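Local coordinates for putative tetrapyrrole (Corrin/porphyrin) methylase (Bacteroides fragilis, PDB 3FFY), which probably methylates the 2'-hydroxyl of a cytidine ribose in 16S ribosomal RNA using S-adenosylmethionine, this chain being the C-terminal portion of the enzyme, at residues A[24-29]-A[46-51]. Numbering follows the deposited sequence.
Sequences GFLPQK and MVFYES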
ATOM      1  N   GLY A  24     -13.715  -0.735 -14.037  1.00 34.82           N
ATOM      2  CA  GLY A  24     -13.067   0.096 -15.068  1.00 34.59           C
ATOM      3  C   GLY A  24     -13.380   1.567 -14.849  1.00 34.21           C
ATOM      4  O   GLY A  24     -13.335   2.055 -13.743  1.00 33.72           O
ATOM      5  N   PHE A  25     -13.733   2.256 -15.918  1.00 34.16           N
ATOM      6  CA  PHE A  25     -14.045   3.669 -15.884  1.00 34.51           C
ATOM      7  C   PHE A  25     -15.533   3.824 -15.790  1.00 34.10           C
ATOM      8  O   PHE A  25     -16.274   3.151 -16.507  1.00 34.24           O
ATOM      9  CB  PHE A  25     -13.590   4.299 -17.187  1.00 35.14           C
ATOM     10  CG  PHE A  25     -12.099   4.322 -17.335  1.00 38.38           C
ATOM     11  CD1 PHE A  25     -11.351   5.364 -16.763  1.00 42.81           C
ATOM     12  CD2 PHE A  25     -11.441   3.320 -18.013  1.00 41.08           C
ATOM     13  CE1 PHE A  25      -9.976   5.397 -16.885  1.00 42.48           C
ATOM     14  CE2 PHE A  25     -10.062   3.350 -18.146  1.00 42.64           C
ATOM     15  CZ  PHE A  25      -9.332   4.389 -17.567  1.00 42.10           C
ATOM     16  N   LEU A  26     -15.982   4.711 -14.923  1.00 33.52           N
ATOM     17  CA  LEU A  26     -17.388   5.105 -14.894  1.00 33.59           C
ATOM     18  C   LEU A  26     -17.773   5.819 -16.168  1.00 34.23           C
ATOM     19  O   LEU A  26     -16.958   6.514 -16.808  1.00 35.25           O
ATOM     20  CB  LEU A  26     -17.638   6.059 -13.753  1.00 33.68           C
ATOM     21  CG  LEU A  26     -17.873   5.504 -12.367  1.00 33.20           C
ATOM     22  CD1 LEU A  26     -17.605   6.683 -11.418  1.00 36.20           C
ATOM     23  CD2 LEU A  26     -19.332   5.054 -12.236  1.00 32.50           C
ATOM     24  N   PRO A  27     -19.019   5.653 -16.567  1.00 34.57           N
ATOM     25  CA  PRO A  27     -19.525   6.493 -17.610  1.00 35.09           C
ATOM     26  C   PRO A  27     -19.380   7.951 -17.207  1.00 36.30           C
ATOM     27  O   PRO A  27     -19.624   8.290 -16.055  1.00 35.21           O
ATOM     28  CB  PRO A  27     -20.995   6.108 -17.672  1.00 35.50           C
ATOM     29  CG  PRO A  27     -21.050   4.726 -17.137  1.00 34.58           C
ATOM     30  CD  PRO A  27     -20.005   4.677 -16.089  1.00 34.91           C
ATOM     31  N   GLN A  28     -18.961   8.796 -18.141  1.00 37.73           N
ATOM     32  CA  GLN A  28     -18.765  10.216 -17.859  1.00 39.52           C
ATOM     33  C   GLN A  28     -20.085  10.947 -17.778  1.00 39.81           C
ATOM     34  O   GLN A  28     -20.205  11.938 -17.048  1.00 39.69           O
ATOM     35  CB  GLN A  28     -17.900  10.878 -18.943  1.00 39.99           C
ATOM     36  CG  GLN A  28     -16.431  10.500 -18.878  1.00 43.53           C
ATOM     37  CD  GLN A  28     -15.709  11.139 -17.681  1.00 48.49           C
ATOM     38  OE1 GLN A  28     -15.476  12.362 -17.675  1.00 52.84           O
ATOM     39  NE2 GLN A  28     -15.337  10.318 -16.671  1.00 50.52           N
ATOM     40  N   LYS A  29     -21.063  10.472 -18.559  1.00 40.61           N
ATOM     41  CA  LYS A  29     -22.358  11.148 -18.696  1.00 41.09           C
ATOM     42  C   LYS A  29     -23.475  10.095 -18.775  1.00 40.45           C
ATOM     43  O   LYS A  29     -23.778   9.428 -17.782  1.00 39.95           O
ATOM     44  CB  LYS A  29     -22.356  12.109 -19.914  1.00 41.96           C
ATOM     45  CG  LYS A  29     -21.284  13.259 -19.883  1.00 45.16           C
ATOM     46  CD  LYS A  29     -20.885  13.790 -21.319  1.00 49.12           C
ATOM     47  CE  LYS A  29     -19.333  13.710 -21.602  1.00 51.23           C
ATOM     48  NZ  LYS A  29     -18.826  12.416 -22.251  1.00 51.93           N
HETATM   49  N   MSE A  46     -14.914  -3.155  -5.083  1.00 26.58           N
HETATM   50  CA  MSE A  46     -15.066  -2.694  -6.452  1.00 26.06           C
HETATM   51  C   MSE A  46     -13.790  -2.002  -6.827  1.00 26.48           C
HETATM   52  O   MSE A  46     -13.201  -1.298  -5.999  1.00 26.71           O
HETATM   53  CB  MSE A  46     -16.230  -1.732  -6.532  1.00 24.94           C
HETATM   54  CG  MSE A  46     -17.534  -2.498  -6.375  1.00 25.18           C
HETATM   55 SE   MSE A  46     -18.954  -1.413  -5.843  0.55 24.17          SE
HETATM   56  CE  MSE A  46     -18.405  -1.199  -3.967  1.00 25.48           C
ATOM     57  N   VAL A  47     -13.370  -2.183  -8.069  1.00 27.24           N
ATOM     58  CA  VAL A  47     -12.164  -1.525  -8.546  1.00 28.16           C
ATOM     59  C   VAL A  47     -12.510  -0.715  -9.775  1.00 28.19           C
ATOM     60  O   VAL A  47     -13.157  -1.221 -10.725  1.00 29.10           O
ATOM     61  CB  VAL A  47     -11.041  -2.535  -8.906  1.00 29.17           C
ATOM     62  CG1 VAL A  47      -9.789  -1.751  -9.429  1.00 29.13           C
ATOM     63  CG2 VAL A  47     -10.748  -3.444  -7.676  1.00 27.73           C
ATOM     64  N   PHE A  48     -12.112   0.552  -9.725  1.00 27.81           N
ATOM     65  CA  PHE A  48     -12.344   1.519 -10.810  1.00 28.08           C
ATOM     66  C   PHE A  48     -11.018   2.189 -11.176  1.00 28.58           C
ATOM     67  O   PHE A  48     -10.120   2.312 -10.337  1.00 27.02           O
ATOM     68  CB  PHE A  48     -13.257   2.658 -10.349  1.00 28.29           C
ATOM     69  CG  PHE A  48     -14.569   2.215  -9.732  1.00 28.07           C
ATOM     70  CD1 PHE A  48     -15.723   2.144 -10.501  1.00 28.27           C
ATOM     71  CD2 PHE A  48     -14.640   1.939  -8.381  1.00 28.66           C
ATOM     72  CE1 PHE A  48     -16.933   1.757  -9.911  1.00 30.62           C
ATOM     73  CE2 PHE A  48     -15.830   1.553  -7.783  1.00 29.75           C
ATOM     74  CZ  PHE A  48     -16.974   1.456  -8.548  1.00 30.36           C
ATOM     75  N   TYR A  49     -10.944   2.662 -12.421  1.00 29.83           N
ATOM     76  CA  TYR A  49      -9.883   3.563 -12.909  1.00 30.32           C
ATOM     77  C   TYR A  49     -10.475   4.939 -13.072  1.00 31.11           C
ATOM     78  O   TYR A  49     -11.651   5.077 -13.453  1.00 30.89           O
ATOM     79  CB  TYR A  49      -9.336   3.094 -14.260  1.00 30.03           C
ATOM     80  CG  TYR A  49      -8.483   1.845 -14.221  1.00 30.03           C
ATOM     81  CD1 TYR A  49      -7.682   1.560 -13.148  1.00 32.82           C
ATOM     82  CD2 TYR A  49      -8.454   0.973 -15.291  1.00 31.82           C
ATOM     83  CE1 TYR A  49      -6.868   0.435 -13.147  1.00 33.60           C
ATOM     84  CE2 TYR A  49      -7.633  -0.137 -15.291  1.00 30.70           C
ATOM     85  CZ  TYR A  49      -6.854  -0.391 -14.200  1.00 32.33           C
ATOM     86  OH  TYR A  49      -6.030  -1.485 -14.163  1.00 33.78           O
ATOM     87  N   GLU A  50      -9.670   5.955 -12.779  1.00 30.82           N
ATOM     88  CA  GLU A  50     -10.130   7.322 -12.878  1.00 30.73           C
ATOM     89  C   GLU A  50      -8.983   8.263 -13.261  1.00 31.31           C
ATOM     90  O   GLU A  50      -7.794   7.973 -13.018  1.00 30.08           O
ATOM     91  CB  GLU A  50     -10.754   7.746 -11.550  1.00 30.61           C
ATOM     92  CG  GLU A  50     -11.547   9.040 -11.584  1.00 31.43           C
ATOM     93  CD  GLU A  50     -12.578   9.031 -12.693  1.00 31.56           C
ATOM     94  OE1 GLU A  50     -13.722   8.635 -12.376  1.00 29.50           O
ATOM     95  OE2 GLU A  50     -12.208   9.339 -13.869  1.00 32.61           O
ATOM     96  N   SER A  51      -9.350   9.392 -13.858  1.00 31.78           N
ATOM     97  CA  SER A  51      -8.373  10.418 -14.189  1.00 32.11           C
ATOM     98  C   SER A  51      -8.262  11.416 -13.048  1.00 32.74           C
ATOM     99  O   SER A  51      -9.189  11.544 -12.197  1.00 31.99           O
ATOM    100  CB  SER A  51      -8.760  11.100 -15.490  1.00 32.44           C
ATOM    101  OG  SER A  51      -9.780  12.058 -15.303  1.00 33.71           O
TER
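The last parallel bridge between the outer strand 20-24 and strand 45-50 pairs G24 with F48, at the point where the outer strand leaves the sheet of this tetrapyrrole-methylase-type fold. Y49 N gives the firm bond, reaching G24 O at 2.8 Å. That same oxygen takes a CA-H...O contact from F48 CA at 3.1 Å and lies near the edge of the F48 ring. On the other side of the bridge, the bond from G24 N to V47 O is weak, stretched to 3.4 Å. G24 has a positive phi of 76°, a backbone turn that glycine accepts readily.

Beyond the bridge the chain veers off, but F25 still closes over the strand. Its chi1 of -68° puts CG anti to the carbonyl carbon, beside the backbone N; the ring beyond it lies against Y49, whose CB sits over one face, 3.7 Å from the ring centroid, in a CH-pi contact offset toward the rim. F25 CD1 approaches Y49 O at 3.3 Å. The two rings meet obliquely, their planes inclined at 56°, with F25 CE2 at the edge of the Y49 ring. L26 makes a looser apolar contact, its CG 4.4 Å from F48 CD1.

Past the strand end, S51 N bonds back to E50 OE2, while E50 OE1 is hydrogen-bonded to T58 OG1 of helix 55-66. Y49 OH is hydrogen-bonded to A3 O and F6 N, and its ring meets F22 edge-to-face. L26 packs against helix 32-38, F48 meets F62 of helix 55-66, and strand 106-110 pairs with strand 45-50 along its other edge.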